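PDB 6W5E: BSU-2 beta-lactamase from Bacillus subtilis, which probably hydrolyses beta-lactam antibiotics as a class D serine beta-lactamase, opening the beta-lactam ring through an acyl-enzyme intermediate. Local coordinates for residues M37-F43 with T60-N64; T49-L55 with S237-N243; A68-P74 with L168-E174; L179-A183 with F227-I231. One frame throughout, in Å; residues are numbered along the deposited sequence.

Contact 1. Residues M37-F43 with T60-N64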
# COMPACT_ATOMS: atom_id res chain seq x y z
N MET A 37 18.11 12.71 -7.67
CA MET A 37 18.33 11.87 -6.50
C MET A 37 19.21 10.66 -6.81
O MET A 37 19.41 10.27 -7.96
CB MET A 37 17.01 11.31 -5.97
CG MET A 37 15.93 12.33 -5.71
SD MET A 37 14.41 11.44 -5.35
CE MET A 37 14.85 10.51 -3.89
N ASN A 38 19.70 10.04 -5.74
CA ASN A 38 20.35 8.74 -5.81
C ASN A 38 20.04 7.99 -4.52
O ASN A 38 20.14 8.56 -3.44
CB ASN A 38 21.87 8.90 -5.95
CG ASN A 38 22.56 7.60 -6.24
OD1 ASN A 38 22.79 6.79 -5.34
ND2 ASN A 38 22.90 7.38 -7.51
N VAL A 39 19.67 6.71 -4.64
CA VAL A 39 19.33 5.90 -3.48
C VAL A 39 20.08 4.57 -3.47
O VAL A 39 19.71 3.65 -2.74
CB VAL A 39 17.80 5.69 -3.34
CG1 VAL A 39 17.07 7.03 -3.27
CG2 VAL A 39 17.27 4.83 -4.48
N ASP A 40 21.15 4.47 -4.27
CA ASP A 40 21.89 3.21 -4.39
C ASP A 40 22.24 2.62 -3.03
O ASP A 40 22.12 1.41 -2.82
CB ASP A 40 23.21 3.43 -5.13
CG ASP A 40 23.04 3.67 -6.61
OD1 ASP A 40 21.90 3.73 -7.11
OD2 ASP A 40 24.08 3.81 -7.28
N ASP A 41 22.70 3.45 -2.10
CA ASP A 41 23.26 2.84 -0.89
C ASP A 41 22.19 2.32 0.07
O ASP A 41 22.54 1.62 1.02
CB ASP A 41 24.31 3.72 -0.19
CG ASP A 41 23.74 4.98 0.44
OD1 ASP A 41 22.52 5.16 0.54
OD2 ASP A 41 24.58 5.82 0.84
N GLU A 42 20.92 2.60 -0.19
CA GLU A 42 19.86 1.98 0.59
C GLU A 42 19.63 0.54 0.18
O GLU A 42 18.99 -0.20 0.94
CB GLU A 42 18.55 2.75 0.38
CG GLU A 42 18.60 4.20 0.80
CD GLU A 42 18.62 4.39 2.29
OE1 GLU A 42 18.23 3.46 3.03
OE2 GLU A 42 19.00 5.49 2.72
N PHE A 43 20.14 0.13 -0.98
CA PHE A 43 19.90 -1.19 -1.55
C PHE A 43 21.19 -1.95 -1.82
O PHE A 43 21.17 -2.93 -2.57
CB PHE A 43 19.15 -1.07 -2.87
CG PHE A 43 17.77 -0.51 -2.74
CD1 PHE A 43 16.69 -1.35 -2.53
CD2 PHE A 43 17.56 0.86 -2.83
CE1 PHE A 43 15.43 -0.83 -2.41
CE2 PHE A 43 16.30 1.38 -2.71
CZ PHE A 43 15.23 0.54 -2.50
N THR A 60 8.95 11.41 -12.28
CA THR A 60 9.09 10.14 -11.58
C THR A 60 10.54 9.69 -11.60
O THR A 60 11.16 9.61 -12.66
CB THR A 60 8.22 9.06 -12.24
OG1 THR A 60 6.87 9.53 -12.33
CG2 THR A 60 8.27 7.77 -11.43
N PHE A 61 11.08 9.39 -10.41
CA PHE A 61 12.38 8.78 -10.24
C PHE A 61 12.20 7.29 -9.97
O PHE A 61 11.35 6.90 -9.18
CB PHE A 61 13.11 9.42 -9.05
CG PHE A 61 14.36 8.70 -8.63
CD1 PHE A 61 15.53 8.85 -9.35
CD2 PHE A 61 14.36 7.86 -7.52
CE1 PHE A 61 16.68 8.19 -8.97
CE2 PHE A 61 15.52 7.20 -7.14
CZ PHE A 61 16.67 7.36 -7.87
N VAL A 62 13.02 6.47 -10.63
CA VAL A 62 12.96 5.01 -10.48
C VAL A 62 14.37 4.48 -10.28
O VAL A 62 15.22 4.63 -11.17
CB VAL A 62 12.32 4.33 -11.71
CG1 VAL A 62 12.28 2.82 -11.51
CG2 VAL A 62 10.93 4.87 -11.98
N TYR A 63 14.61 3.86 -9.12
CA TYR A 63 15.80 3.05 -8.91
C TYR A 63 15.48 1.60 -9.24
O TYR A 63 14.51 1.04 -8.71
CB TYR A 63 16.29 3.16 -7.46
CG TYR A 63 17.28 2.07 -7.10
CD1 TYR A 63 18.63 2.19 -7.44
CD2 TYR A 63 16.88 0.90 -6.46
CE1 TYR A 63 19.55 1.18 -7.14
CE2 TYR A 63 17.78 -0.11 -6.16
CZ TYR A 63 19.11 0.03 -6.50
OH TYR A 63 19.99 -0.98 -6.19
N ASN A 64 16.30 0.99 -10.10
CA ASN A 64 16.17 -0.40 -10.54
C ASN A 64 14.94 -0.58 -11.43
O ASN A 64 13.91 -1.12 -11.01
CB ASN A 64 16.19 -1.38 -9.36
CG ASN A 64 16.38 -2.82 -9.81
OD1 ASN A 64 16.23 -3.14 -10.99
ND2 ASN A 64 16.71 -3.69 -8.87

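Contact 2. Residues T49-L55 with S237-N243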
# COMPACT_ATOMS: atom_id res chain seq x y z
N THR A 49 13.60 -2.15 -5.46
CA THR A 49 13.31 -1.01 -6.31
C THR A 49 12.65 0.09 -5.47
O THR A 49 12.03 -0.19 -4.44
CB THR A 49 12.44 -1.43 -7.51
OG1 THR A 49 12.16 -0.30 -8.34
CG2 THR A 49 11.13 -2.02 -7.03
N PHE A 50 12.83 1.33 -5.90
CA PHE A 50 12.22 2.49 -5.25
C PHE A 50 11.74 3.43 -6.34
O PHE A 50 12.48 3.72 -7.28
CB PHE A 50 13.25 3.22 -4.36
CG PHE A 50 12.73 4.50 -3.77
CD1 PHE A 50 11.84 4.49 -2.71
CD2 PHE A 50 13.15 5.73 -4.27
CE1 PHE A 50 11.38 5.66 -2.16
CE2 PHE A 50 12.69 6.91 -3.73
CZ PHE A 50 11.81 6.88 -2.67
N ILE A 51 10.51 3.91 -6.18
CA ILE A 51 9.89 4.83 -7.13
C ILE A 51 9.35 6.03 -6.36
O ILE A 51 8.67 5.85 -5.34
CB ILE A 51 8.73 4.16 -7.90
CG1 ILE A 51 9.21 2.87 -8.58
CG2 ILE A 51 8.16 5.14 -8.90
CD1 ILE A 51 8.12 1.87 -8.79
N LEU A 52 9.65 7.24 -6.84
CA LEU A 52 9.17 8.46 -6.20
C LEU A 52 8.62 9.38 -7.28
O LEU A 52 9.33 9.75 -8.22
CB LEU A 52 10.28 9.16 -5.42
CG LEU A 52 9.82 10.32 -4.53
CD1 LEU A 52 8.87 9.82 -3.43
CD2 LEU A 52 11.02 11.05 -3.93
N HIS A 53 7.35 9.75 -7.14
CA HIS A 53 6.68 10.62 -8.10
C HIS A 53 6.34 11.96 -7.45
O HIS A 53 5.65 12.00 -6.43
CB HIS A 53 5.39 9.98 -8.63
CG HIS A 53 4.66 10.85 -9.60
ND1 HIS A 53 5.01 10.94 -10.93
CD2 HIS A 53 3.63 11.71 -9.42
CE1 HIS A 53 4.21 11.79 -11.53
NE2 HIS A 53 3.36 12.28 -10.64
N ASP A 54 6.81 13.04 -8.09
CA ASP A 54 6.51 14.41 -7.70
C ASP A 54 5.17 14.81 -8.32
O ASP A 54 5.06 14.96 -9.54
CB ASP A 54 7.64 15.28 -8.26
CG ASP A 54 7.55 16.74 -7.84
OD1 ASP A 54 6.44 17.26 -7.61
OD2 ASP A 54 8.62 17.40 -7.80
N LEU A 55 4.14 14.97 -7.47
CA LEU A 55 2.81 15.29 -7.98
C LEU A 55 2.75 16.69 -8.59
O LEU A 55 2.16 16.87 -9.66
CB LEU A 55 1.76 15.12 -6.88
CG LEU A 55 1.43 13.66 -6.55
CD1 LEU A 55 0.78 13.54 -5.18
CD2 LEU A 55 0.54 13.07 -7.65
N SER A 237 3.39 17.19 -2.68
CA SER A 237 3.15 15.82 -2.27
C SER A 237 3.86 14.87 -3.24
O SER A 237 4.08 15.20 -4.41
CB SER A 237 1.65 15.51 -2.22
OG SER A 237 1.05 16.22 -1.15
N TYR A 238 4.21 13.69 -2.73
CA TYR A 238 4.99 12.72 -3.49
C TYR A 238 4.42 11.33 -3.24
O TYR A 238 4.00 11.03 -2.12
CB TYR A 238 6.46 12.74 -3.06
CG TYR A 238 7.18 14.03 -3.37
CD1 TYR A 238 6.98 15.16 -2.59
CD2 TYR A 238 8.06 14.11 -4.44
CE1 TYR A 238 7.63 16.35 -2.88
CE2 TYR A 238 8.72 15.29 -4.73
CZ TYR A 238 8.50 16.40 -3.96
OH TYR A 238 9.16 17.57 -4.25
N VAL A 239 4.40 10.51 -4.29
CA VAL A 239 3.92 9.13 -4.22
C VAL A 239 5.13 8.21 -4.28
O VAL A 239 6.04 8.42 -5.10
CB VAL A 239 2.95 8.83 -5.38
CG1 VAL A 239 2.42 7.42 -5.26
CG2 VAL A 239 1.80 9.86 -5.42
N PHE A 240 5.17 7.20 -3.42
CA PHE A 240 6.31 6.29 -3.38
C PHE A 240 5.89 4.83 -3.39
O PHE A 240 4.82 4.46 -2.88
CB PHE A 240 7.23 6.56 -2.16
CG PHE A 240 6.52 6.41 -0.85
CD1 PHE A 240 6.32 5.16 -0.29
CD2 PHE A 240 6.05 7.53 -0.17
CE1 PHE A 240 5.62 5.01 0.91
CE2 PHE A 240 5.37 7.39 1.03
CZ PHE A 240 5.16 6.13 1.57
N VAL A 241 6.77 4.00 -3.94
CA VAL A 241 6.66 2.55 -3.87
C VAL A 241 8.05 1.98 -3.65
O VAL A 241 8.97 2.26 -4.42
CB VAL A 241 6.07 1.97 -5.18
CG1 VAL A 241 6.24 0.46 -5.24
CG2 VAL A 241 4.59 2.32 -5.30
N THR A 242 8.19 1.16 -2.61
CA THR A 242 9.41 0.41 -2.35
C THR A 242 9.07 -1.07 -2.32
O THR A 242 8.07 -1.47 -1.72
CB THR A 242 10.01 0.83 -1.02
OG1 THR A 242 10.26 2.24 -1.06
CG2 THR A 242 11.33 0.09 -0.75
N ASN A 243 9.91 -1.88 -2.97
CA ASN A 243 9.68 -3.32 -3.04
C ASN A 243 11.04 -4.01 -2.95
O ASN A 243 11.99 -3.58 -3.60
CB ASN A 243 8.97 -3.66 -4.36
CG ASN A 243 9.06 -5.12 -4.72
OD1 ASN A 243 9.96 -5.53 -5.44
ND2 ASN A 243 8.12 -5.92 -4.22
O HOH W 1 4.98 17.69 -5.41

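Contact 3. Residues A68-P74 with L168-E174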
# COMPACT_ATOMS: atom_id res chain seq x y z
N ALA A 68 11.38 -2.71 -11.09
CA ALA A 68 10.18 -1.88 -11.06
C ALA A 68 9.12 -2.39 -12.02
O ALA A 68 7.92 -2.16 -11.79
CB ALA A 68 10.53 -0.42 -11.36
N ASN A 69 9.52 -3.09 -13.07
CA ASN A 69 8.59 -3.60 -14.07
C ASN A 69 8.18 -5.05 -13.85
O ASN A 69 7.40 -5.58 -14.63
CB ASN A 69 9.19 -3.42 -15.47
CG ASN A 69 8.96 -2.03 -16.01
OD1 ASN A 69 7.84 -1.53 -16.02
ND2 ASN A 69 10.04 -1.37 -16.42
N GLN A 70 8.67 -5.70 -12.79
CA GLN A 70 8.35 -7.10 -12.54
C GLN A 70 7.11 -7.19 -11.66
O GLN A 70 7.10 -6.68 -10.53
CB GLN A 70 9.51 -7.81 -11.86
CG GLN A 70 10.73 -7.95 -12.73
CD GLN A 70 10.49 -8.82 -13.95
OE1 GLN A 70 9.73 -9.80 -13.90
NE2 GLN A 70 11.14 -8.48 -15.06
N ARG A 71 6.07 -7.85 -12.17
CA ARG A 71 4.86 -8.05 -11.39
C ARG A 71 5.13 -9.01 -10.24
O ARG A 71 5.76 -10.05 -10.42
CB ARG A 71 3.74 -8.58 -12.27
CG ARG A 71 3.16 -7.55 -13.20
CD ARG A 71 1.94 -8.08 -13.89
NE ARG A 71 1.20 -6.99 -14.52
CZ ARG A 71 0.32 -7.16 -15.50
NH1 ARG A 71 0.07 -8.38 -15.98
NH2 ARG A 71 -0.30 -6.10 -16.00
N GLN A 72 4.65 -8.64 -9.06
CA GLN A 72 4.88 -9.43 -7.85
C GLN A 72 3.59 -9.47 -7.05
O GLN A 72 2.70 -8.63 -7.23
CB GLN A 72 6.04 -8.84 -7.04
CG GLN A 72 7.37 -8.91 -7.79
CD GLN A 72 8.43 -8.08 -7.13
OE1 GLN A 72 8.88 -8.39 -6.03
NE2 GLN A 72 8.86 -7.01 -7.81
N THR A 73 3.48 -10.45 -6.16
CA THR A 73 2.26 -10.55 -5.38
C THR A 73 2.18 -9.38 -4.40
O THR A 73 3.19 -8.98 -3.82
CB THR A 73 2.20 -11.91 -4.66
OG1 THR A 73 3.33 -12.06 -3.79
CG2 THR A 73 2.18 -13.07 -5.68
N PRO A 74 1.00 -8.76 -4.25
CA PRO A 74 0.94 -7.49 -3.51
C PRO A 74 0.96 -7.64 -2.00
O PRO A 74 1.28 -6.66 -1.30
CB PRO A 74 -0.39 -6.87 -3.98
CG PRO A 74 -1.23 -8.06 -4.34
CD PRO A 74 -0.26 -9.05 -4.94
N LEU A 168 -2.71 -13.13 -7.84
CA LEU A 168 -2.67 -11.73 -8.25
C LEU A 168 -1.25 -11.19 -8.17
O LEU A 168 -0.54 -11.41 -7.19
CB LEU A 168 -3.58 -10.91 -7.34
CG LEU A 168 -3.64 -9.40 -7.60
CD1 LEU A 168 -4.18 -9.09 -8.98
CD2 LEU A 168 -4.47 -8.74 -6.53
N THR A 169 -0.83 -10.49 -9.23
CA THR A 169 0.47 -9.84 -9.25
C THR A 169 0.33 -8.43 -9.81
O THR A 169 -0.59 -8.14 -10.58
CB THR A 169 1.48 -10.62 -10.09
OG1 THR A 169 1.07 -10.58 -11.46
CG2 THR A 169 1.59 -12.07 -9.62
N ILE A 170 1.25 -7.56 -9.41
CA ILE A 170 1.25 -6.17 -9.86
C ILE A 170 2.68 -5.67 -9.77
O ILE A 170 3.41 -6.00 -8.83
CB ILE A 170 0.27 -5.32 -9.01
CG1 ILE A 170 0.17 -3.89 -9.57
CG2 ILE A 170 0.65 -5.35 -7.53
CD1 ILE A 170 -0.88 -3.04 -8.89
N SER A 171 3.11 -4.90 -10.76
CA SER A 171 4.49 -4.42 -10.70
C SER A 171 4.57 -3.19 -9.81
O SER A 171 3.57 -2.50 -9.58
CB SER A 171 5.00 -4.07 -12.10
OG SER A 171 4.47 -2.83 -12.52
N PRO A 172 5.76 -2.89 -9.28
CA PRO A 172 5.92 -1.65 -8.52
C PRO A 172 5.49 -0.40 -9.29
O PRO A 172 4.85 0.49 -8.71
CB PRO A 172 7.41 -1.66 -8.15
CG PRO A 172 7.71 -3.12 -8.00
CD PRO A 172 6.92 -3.79 -9.11
N LEU A 173 5.78 -0.33 -10.59
CA LEU A 173 5.32 0.81 -11.38
C LEU A 173 3.80 0.85 -11.49
O LEU A 173 3.20 1.93 -11.45
CB LEU A 173 5.99 0.82 -12.75
CG LEU A 173 7.38 1.46 -12.75
CD1 LEU A 173 8.16 1.14 -14.02
CD2 LEU A 173 7.27 2.97 -12.52
N GLU A 174 3.16 -0.32 -11.62
CA GLU A 174 1.70 -0.35 -11.66
C GLU A 174 1.10 0.07 -10.32
O GLU A 174 0.05 0.74 -10.28
CB GLU A 174 1.21 -1.75 -12.05
CG GLU A 174 1.41 -2.08 -13.53
CD GLU A 174 1.08 -3.52 -13.89
OE1 GLU A 174 1.38 -4.43 -13.09
OE2 GLU A 174 0.52 -3.73 -14.99
O HOH W 2 5.25 -2.36 -15.06

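Contact 4. Residues L179-A183 with F227-I231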
# COMPACT_ATOMS: atom_id res chain seq x y z
N LEU A 179 -1.59 4.32 -7.01
CA LEU A 179 -1.50 5.19 -5.83
C LEU A 179 -1.47 6.66 -6.21
O LEU A 179 -1.91 7.51 -5.42
CB LEU A 179 -0.29 4.81 -4.98
CG LEU A 179 -0.45 3.45 -4.29
CD1 LEU A 179 0.89 2.98 -3.79
CD2 LEU A 179 -1.47 3.51 -3.15
N GLU A 180 -0.93 7.00 -7.38
CA GLU A 180 -0.99 8.38 -7.84
C GLU A 180 -2.43 8.82 -8.08
O GLU A 180 -2.81 9.95 -7.76
CB GLU A 180 -0.17 8.52 -9.12
CG GLU A 180 -0.21 9.90 -9.72
CD GLU A 180 0.69 10.05 -10.93
OE1 GLU A 180 1.67 9.28 -11.07
OE2 GLU A 180 0.40 10.95 -11.76
N LYS A 181 -3.25 7.93 -8.65
CA LYS A 181 -4.67 8.24 -8.83
C LYS A 181 -5.37 8.41 -7.49
O LYS A 181 -6.23 9.29 -7.34
CB LYS A 181 -5.35 7.15 -9.65
CG LYS A 181 -4.78 7.01 -11.05
CD LYS A 181 -5.35 5.77 -11.73
CE LYS A 181 -4.86 5.62 -13.16
NZ LYS A 181 -5.16 4.25 -13.66
N LEU A 182 -5.03 7.58 -6.49
CA LEU A 182 -5.61 7.75 -5.17
C LEU A 182 -5.18 9.07 -4.54
O LEU A 182 -6.01 9.80 -3.96
CB LEU A 182 -5.25 6.56 -4.27
CG LEU A 182 -5.69 6.67 -2.81
CD1 LEU A 182 -7.22 6.78 -2.71
CD2 LEU A 182 -5.16 5.48 -1.98
N ALA A 183 -3.90 9.41 -4.63
CA ALA A 183 -3.43 10.68 -4.09
C ALA A 183 -4.17 11.86 -4.71
O ALA A 183 -4.58 12.80 -4.01
CB ALA A 183 -1.93 10.83 -4.32
N PHE A 227 6.52 -1.29 0.79
CA PHE A 227 5.97 -0.14 1.51
C PHE A 227 5.56 0.87 0.45
O PHE A 227 6.40 1.32 -0.34
CB PHE A 227 6.97 0.45 2.51
CG PHE A 227 6.39 1.56 3.36
CD1 PHE A 227 5.31 1.32 4.21
CD2 PHE A 227 6.92 2.85 3.30
CE1 PHE A 227 4.79 2.34 4.99
CE2 PHE A 227 6.39 3.87 4.08
CZ PHE A 227 5.33 3.62 4.92
N VAL A 228 4.27 1.19 0.40
CA VAL A 228 3.71 2.01 -0.67
C VAL A 228 2.85 3.10 -0.05
O VAL A 228 2.24 2.90 1.00
CB VAL A 228 2.92 1.15 -1.68
CG1 VAL A 228 3.76 -0.03 -2.16
CG2 VAL A 228 1.60 0.65 -1.09
N GLY A 229 2.80 4.25 -0.71
CA GLY A 229 2.00 5.32 -0.13
C GLY A 229 2.36 6.67 -0.72
O GLY A 229 2.75 6.77 -1.89
N PHE A 230 2.18 7.70 0.09
CA PHE A 230 2.47 9.05 -0.35
C PHE A 230 2.77 9.91 0.86
O PHE A 230 2.45 9.55 2.00
CB PHE A 230 1.36 9.65 -1.23
CG PHE A 230 -0.01 9.10 -0.98
CD1 PHE A 230 -0.76 9.51 0.12
CD2 PHE A 230 -0.56 8.16 -1.84
CE1 PHE A 230 -2.02 8.99 0.34
CE2 PHE A 230 -1.82 7.65 -1.62
CZ PHE A 230 -2.55 8.06 -0.53
N ILE A 231 3.42 11.04 0.62
CA ILE A 231 3.78 11.97 1.68
C ILE A 231 3.36 13.37 1.28
O ILE A 231 3.62 13.81 0.15
CB ILE A 231 5.27 11.90 2.06
CG1 ILE A 231 5.58 12.92 3.16
CG2 ILE A 231 6.20 12.10 0.84
CD1 ILE A 231 6.86 12.65 3.90

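Contact 1. Residues M37-F43 with T60-N64
The F43 ring overlaps the Y63 ring in an offset stack, centroids 4.6 Å apart and planes at 21°. Y63 CE2 lies over one face of the F43 ring, 3.4 Å from F43 CG, and F43 CB is 3.4 Å from Y63 OH. V39 fills the space between the two aromatics of strand 59-63: its CG2 meets Y63 CB at 3.6 Å and reaches the edge of the F61 ring at CE2, 4.0 Å away. F61 is also met over one face by M37, whose CB stands 4.3 Å from the ring centroid, only 6° off the normal, in a CH-pi contact. M37 SD, 4.6 Å from that centroid, adds an oblique Met-aromatic contact. Strand 59-63 is an outermost strand of the antiparallel sheet of the beta-lactamase fold, and 37-43 is the loop that precedes strand 48-54, its neighbour in that sheet. No hydrogen bond joins the two segments; they meet mainly through side-chain packing. An Asx turn, D40 N donating to N38 OD1 at 3.0 Å, leads into a short 3-10 segment that starts at D40. D40 OD1 comes within 3.5 Å of Y63 CE1 at the exposed border. On their buried side, V39 and F43 also touch helix 248-261. Nearer the surface, D41 and E42 form salt bridges with K261.

Contact 2. Residues T49-L55 with S237-N243
S237 opens the pairing: its O accepts from L55 N at 3.1 Å and from water 1 at 2.8 Å, the same water donating to D54 OD1 at 2.7 Å. Next, Y238 faces D54 as a non-hydrogen-bonded pair, and its CB packs on L52 CD1 at 3.8 Å; its hydroxyl bonds to L32 O, and D54 OD2 to H31, near the start of the ordered chain. V239 pairs with H53 through two backbone bonds, H53 N to V239 O at 2.8 Å and V239 N to H53 O at 2.9 Å, while V239 CG2 meets L55 CD1 at 3.8 Å. At F240, opposite L52, CB lies 3.9 Å from L52 CD1, on the side of the sheet packed by helix 248-261. V241 and I51 exchange two bonds, I51 N to V241 O at 2.9 Å and V241 N to I51 O at 3.0 Å, on the side met by helix 172-184. T242 sits across from F50, its OG1 3.2 Å from F50 CD1 but bonded to T255. N243 closes the series with T49: T49 N to N243 O is 2.8 Å, N243 N to T49 O 3.1 Å. These antiparallel strands are interior neighbours in the beta-lactamase sheet and join its N- and C-terminal parts. Backbone polar groups facing each other are thus satisfied in a largely apolar setting, so both faces can be buried.

Contact 3. Residues A68-P74 with L168-E174
R71, the residue most covered here, lays its aliphatic chain along 169-171, with CB 3.4 Å from T169 OG1 and CG 3.6 Å from S171 N. It ends in a two-pronged salt bridge: NE to E174 OE1 at 2.9 Å and NH2 to E174 OE2 at 2.7 Å. E174 is already placed by a capping box at the start of helix 172-184, in which E174 N donates to S171 OG at 3.0 Å and S171 N to E174 OE1 at 2.9 Å. A68 closes one end of the contact. Its O accepts from L173 N at 3.1 Å, and its CB touches L173 CD1 at 3.9 Å. T169 lies toward the other end, its CA 3.2 Å from Q72 O, beside a single antiparallel bridge in which Q72 N bonds to I170 O at 2.9 Å and I170 N to Q72 O at 2.8 Å. P74 then packs its CB on I170 CG2 at 4.0 Å. The chain runs on from P74 to K79, the carboxylated lysine that marks class D enzymes. Backbone bonds and the R71-E174 charge pair thus join the stretch leading to K79 to the capped start of helix 172-184.

Contact 4. Residues L179-A183 with F227-I231
F230 adopts an unusual chi1 of 27°, between wells, and its ring is met over one face by A183 CB, 4.3 Å from the ring centroid in a CH-pi contact. Near the plane of the same ring, L182 CD2 approaches CZ at 3.9 Å; the t, p rotamer of L182 takes that methyl to the ring edge. L179, in the m, t conformation, sends CD1 to V228 CB at 3.5 Å and to G229 N at 3.8 Å, so it settles on the strand between V228 and the phenylalanine. V228, at chi1 m, points to the same helix. G229, between V228 and F230, has phi/psi of 163/-150, where a CB would collide with the carbonyl O of V228, and its backbone lies close under L179. No hydrogen bond crosses: the side-chain contacts are all apolar, and the axes of the two short segments pass 8.7 Å apart at closest, at 31° to each other. L179 also touches V239 and V241 on the adjoining strand, whereas F227, pointing elsewhere, packs on helix 248-261. Helix 172-184 against one side of the sheet and helix 248-261 against the other give the layered helix-sheet-helix build of serine beta-lactamases and penicillin-binding proteins.

Overall arrangement
Contacts 2 and 4 are the buried ones, their centres about 8 Å apart; strands 236-244 and 225-233 are sheet neighbours, so the backbone pairing of contact 2 carries on into the strand that contact 4 packs with aliphatic and aromatic side chains. Contacts 1 and 3 are only partly buried. Contact 1 lies at the strand 59-63 border and relies on aromatic overlap; contact 3 mixes backbone bonds with a solvent-side salt bridge. Contacts 3 and 4 share helix 172-184, at its start and further along. Contact 2 touches all three others: H53 meets T60 of contact 1, and N243 meets Q72 of contact 3, probably by hydrogen bonds.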